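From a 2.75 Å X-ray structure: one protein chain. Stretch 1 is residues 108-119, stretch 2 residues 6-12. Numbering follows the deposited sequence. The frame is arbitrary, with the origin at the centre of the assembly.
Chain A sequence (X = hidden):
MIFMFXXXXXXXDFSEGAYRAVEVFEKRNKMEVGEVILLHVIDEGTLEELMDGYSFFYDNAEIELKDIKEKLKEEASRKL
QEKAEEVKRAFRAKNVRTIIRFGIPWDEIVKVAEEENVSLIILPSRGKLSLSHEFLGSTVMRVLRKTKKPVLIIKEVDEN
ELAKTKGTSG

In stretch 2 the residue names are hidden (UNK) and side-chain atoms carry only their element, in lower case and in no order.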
# COMPACT_ATOMS: atom_id res chain seq x y z
N GLU A 108 14.69 6.95 -8.39
CA GLU A 108 15.31 5.69 -8.64
C GLU A 108 14.36 4.54 -8.31
O GLU A 108 14.15 3.66 -9.15
CB GLU A 108 16.63 5.62 -7.89
CG GLU A 108 17.63 6.66 -8.39
CD GLU A 108 17.66 6.82 -9.94
OE1 GLU A 108 17.87 7.98 -10.43
OE2 GLU A 108 17.49 5.77 -10.64
N ILE A 109 13.77 4.56 -7.10
CA ILE A 109 12.68 3.67 -6.73
C ILE A 109 11.74 3.43 -7.91
O ILE A 109 11.49 2.29 -8.28
CB ILE A 109 11.81 4.26 -5.60
CG1 ILE A 109 12.63 4.83 -4.45
CG2 ILE A 109 10.96 3.23 -5.05
CD1 ILE A 109 13.39 3.85 -3.74
N VAL A 110 11.23 4.49 -8.52
CA VAL A 110 10.22 4.34 -9.52
C VAL A 110 10.81 3.80 -10.83
O VAL A 110 10.21 3.04 -11.61
CB VAL A 110 9.61 5.69 -9.77
CG1 VAL A 110 8.66 5.60 -10.95
CG2 VAL A 110 8.91 6.15 -8.54
N LYS A 111 12.04 4.23 -11.07
CA LYS A 111 12.76 3.81 -12.27
C LYS A 111 12.95 2.33 -12.19
O LYS A 111 12.53 1.62 -13.08
CB LYS A 111 14.08 4.61 -12.49
CG LYS A 111 13.96 5.63 -13.66
CD LYS A 111 14.60 6.99 -13.44
CE LYS A 111 16.10 6.85 -13.50
NZ LYS A 111 16.77 8.11 -13.00
N VAL A 112 13.51 1.86 -11.09
CA VAL A 112 13.78 0.45 -10.91
C VAL A 112 12.49 -0.38 -10.77
O VAL A 112 12.44 -1.50 -11.22
CB VAL A 112 14.60 0.21 -9.63
CG1 VAL A 112 14.53 -1.24 -9.18
CG2 VAL A 112 16.09 0.69 -9.79
N ALA A 113 11.45 0.15 -10.13
CA ALA A 113 10.24 -0.60 -10.08
C ALA A 113 9.95 -0.99 -11.49
O ALA A 113 9.94 -2.18 -11.80
CB ALA A 113 9.14 0.21 -9.54
N GLU A 114 9.79 0.00 -12.35
CA GLU A 114 9.20 -0.25 -13.67
C GLU A 114 10.01 -1.17 -14.54
O GLU A 114 9.44 -1.92 -15.35
CB GLU A 114 8.88 1.03 -14.45
CG GLU A 114 7.74 0.81 -15.46
CD GLU A 114 6.34 0.86 -14.78
OE1 GLU A 114 6.14 1.69 -13.82
OE2 GLU A 114 5.43 0.06 -15.20
N GLU A 115 11.31 -1.05 -14.36
CA GLU A 115 12.28 -1.76 -15.16
C GLU A 115 12.46 -3.24 -14.81
O GLU A 115 12.94 -3.99 -15.67
CB GLU A 115 13.69 -1.17 -14.99
CG GLU A 115 13.99 0.24 -15.40
CD GLU A 115 15.33 0.68 -14.79
OE1 GLU A 115 15.72 1.86 -14.97
OE2 GLU A 115 16.00 -0.14 -14.10
N GLU A 116 12.25 -3.66 -13.56
CA GLU A 116 12.26 -5.07 -13.31
C GLU A 116 10.92 -5.72 -13.29
O GLU A 116 10.78 -6.82 -12.72
CB GLU A 116 12.89 -5.39 -11.99
CG GLU A 116 14.19 -6.03 -12.21
CD GLU A 116 15.06 -4.99 -12.70
OE1 GLU A 116 14.65 -3.84 -12.39
OE2 GLU A 116 16.07 -5.32 -13.40
N ASN A 117 9.95 -5.05 -13.91
CA ASN A 117 8.61 -5.48 -13.88
C ASN A 117 8.30 -6.23 -12.58
O ASN A 117 8.16 -7.47 -12.54
CB ASN A 117 8.28 -6.27 -15.11
CG ASN A 117 6.80 -6.41 -15.28
OD1 ASN A 117 6.30 -7.43 -15.76
ND2 ASN A 117 6.06 -5.40 -14.79
N VAL A 118 8.27 -5.47 -11.49
CA VAL A 118 8.03 -5.99 -10.14
C VAL A 118 6.52 -6.05 -9.89
O VAL A 118 5.78 -5.30 -10.52
CB VAL A 118 8.70 -5.13 -9.04
CG1 VAL A 118 10.04 -4.82 -9.41
CG2 VAL A 118 7.93 -3.85 -8.70
N SER A 119 6.10 -6.91 -8.94
CA SER A 119 4.69 -7.15 -8.65
C SER A 119 4.13 -6.07 -7.78
O SER A 119 2.99 -5.72 -7.98
CB SER A 119 4.47 -8.49 -7.97
OG SER A 119 5.35 -8.58 -6.88
N UNK A 6 5.08 -11.86 -5.77
CA UNK A 6 5.95 -12.62 -6.64
C UNK A 6 7.33 -12.00 -6.77
O UNK A 6 8.32 -12.77 -6.89
n UNK A 6 1.47 -12.68 -10.59
c UNK A 6 5.35 -12.86 -8.00
n UNK A 6 2.44 -11.89 -8.50
c UNK A 6 5.14 -11.99 -10.20
c UNK A 6 5.33 -11.70 -8.75
c UNK A 6 2.57 -12.29 -9.86
n UNK A 6 3.73 -12.31 -10.59
N UNK A 7 7.43 -10.66 -6.76
CA UNK A 7 8.68 -10.00 -6.88
C UNK A 7 8.63 -8.62 -6.21
O UNK A 7 8.67 -7.56 -6.80
c UNK A 7 9.05 -9.92 -8.34
c UNK A 7 10.49 -9.31 -8.57
c UNK A 7 10.95 -9.89 -10.99
c UNK A 7 10.62 -8.78 -9.99
n UNK A 7 12.43 -9.66 -11.30
N UNK A 8 8.49 -8.58 -4.93
CA UNK A 8 8.27 -7.27 -4.40
C UNK A 8 9.57 -6.51 -4.37
O UNK A 8 10.65 -7.15 -4.33
c UNK A 8 8.78 -7.61 -1.91
c UNK A 8 7.67 -7.40 -3.01
c UNK A 8 6.66 -8.51 -3.04
N UNK A 9 9.49 -5.17 -4.38
CA UNK A 9 10.71 -4.36 -4.30
C UNK A 9 10.56 -3.63 -3.04
O UNK A 9 9.42 -3.31 -2.62
c UNK A 9 11.86 -1.26 -4.71
c UNK A 9 10.73 -3.31 -5.41
c UNK A 9 13.09 -2.71 -6.10
c UNK A 9 11.72 -2.19 -5.77
N UNK A 10 11.67 -3.28 -2.46
CA UNK A 10 11.63 -2.82 -1.13
C UNK A 10 12.87 -2.05 -0.97
O UNK A 10 13.94 -2.63 -0.91
c UNK A 10 11.10 -2.89 3.30
c UNK A 10 12.40 -2.76 3.74
c UNK A 10 10.87 -3.33 2.00
c UNK A 10 11.70 -4.03 -0.19
c UNK A 10 11.91 -3.64 1.21
c UNK A 10 13.17 -3.47 1.68
c UNK A 10 13.41 -3.05 2.93
N UNK A 11 12.77 -0.75 -1.03
CA UNK A 11 13.75 0.24 -0.67
C UNK A 11 14.08 0.40 0.80
O UNK A 11 13.19 0.72 1.62
c UNK A 11 12.23 0.94 -2.35
c UNK A 11 11.61 -0.14 -1.67
c UNK A 11 13.12 1.48 -1.17
N UNK A 12 15.37 0.21 1.10
CA UNK A 12 15.94 0.49 2.42
C UNK A 12 16.76 1.74 2.53
O UNK A 12 17.69 2.02 1.78
c UNK A 12 17.87 -1.17 2.10
o UNK A 12 17.42 -0.12 4.26
c UNK A 12 16.79 -0.64 3.06

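Position 6 carries seven side-chain atoms. Three carbons run in a row to a nitrogen, and the next carbon holds two more nitrogens. One carbon of the row lies close to Ser119. The end group is a guanidinium, so the residue is Arg6. Its CG lies 3.4 Å from CB of Ser119. Ser119 CB approaches the guanidinium obliquely. The CA-to-CB bond points sideways to stretch 1, and the residue is exposed.

Position 7 has four carbons in an unbranched row that ends in one nitrogen. The row passes close to the backbone of Glu116 and Asn117. This is Lys7. Its CD sits 3.4 Å from the backbone O of Glu116 and 3.8 Å from the O of Asn117, so the chain lies along the turn that follows the helix. The NZ is 4.1 Å from CG of Glu116, and no salt bridge is formed there. On the Lys7 side, both hydrogen bonds use the backbone. Lys7 N donates to OG of Ser119 at 2.9 Å, with an angle of 158°. Ser119 N donates to Lys7 O in a weak hydrogen bond of 3.4 Å. The O of Lys7 also lies 3.3 Å from CB of Val118.

Position 8 has three side-chain carbons, one bearing the other two. They only skirt Ser119. A fork directly at CB, with no oxygen, means Val8. Its CA-to-CB bond points away from stretch 1. Contact is slight: CG1 is 4.1 Å from OG of Ser119.

Position 9 has four carbons, forked at the second. They touch Val112 and Val118. A fork one step beyond CB identifies Leu9. The CA-to-CB bond points toward stretch 1. Its CD2 meets CG1 of Val112 at 3.7 Å, and its CB lies 4.3 Å from CG1 of Val118. These are apolar contacts between buried residues.

Position 10 shows one carbon followed by a ring of six carbons. The side chain comes no nearer than 8.8 Å to stretch 1. With no oxygen on the ring, it is Phe10. The CA-to-CB bond points away.

Position 11 has three carbons that close a ring onto the backbone N. The ring packs against Ile109. Only Pro11 fits. Its CA-to-CB bond points toward stretch 1, and its CG packs 3.4 Å from CD1 of Ile109. The CA-to-CB bond of Ile109 points sideways, but the end of its side chain comes nearer and makes this contact.

Position 12 has one carbon that carries one oxygen and one carbon. It makes no contact with stretch 1. This is Thr12. Its CA-to-CB bond points away.

The contact joins a strand to a helix and the loop after it. The CA-to-CB bonds of Leu9 and Pro11 point toward stretch 1, while those of Val8 and Phe10 point away. Leu9 and Pro11 meet Val112 and Ile109 on the helix through carbon alone. At the other end, Ser119 fixes the backbone of Lys7 with one good and one weak hydrogen bond. The aliphatic part of Lys7 covers the turn between these two regions. Together the stretches bury 470 Å², both sides summed.

Stretch 2 6-12: RKVLFPT
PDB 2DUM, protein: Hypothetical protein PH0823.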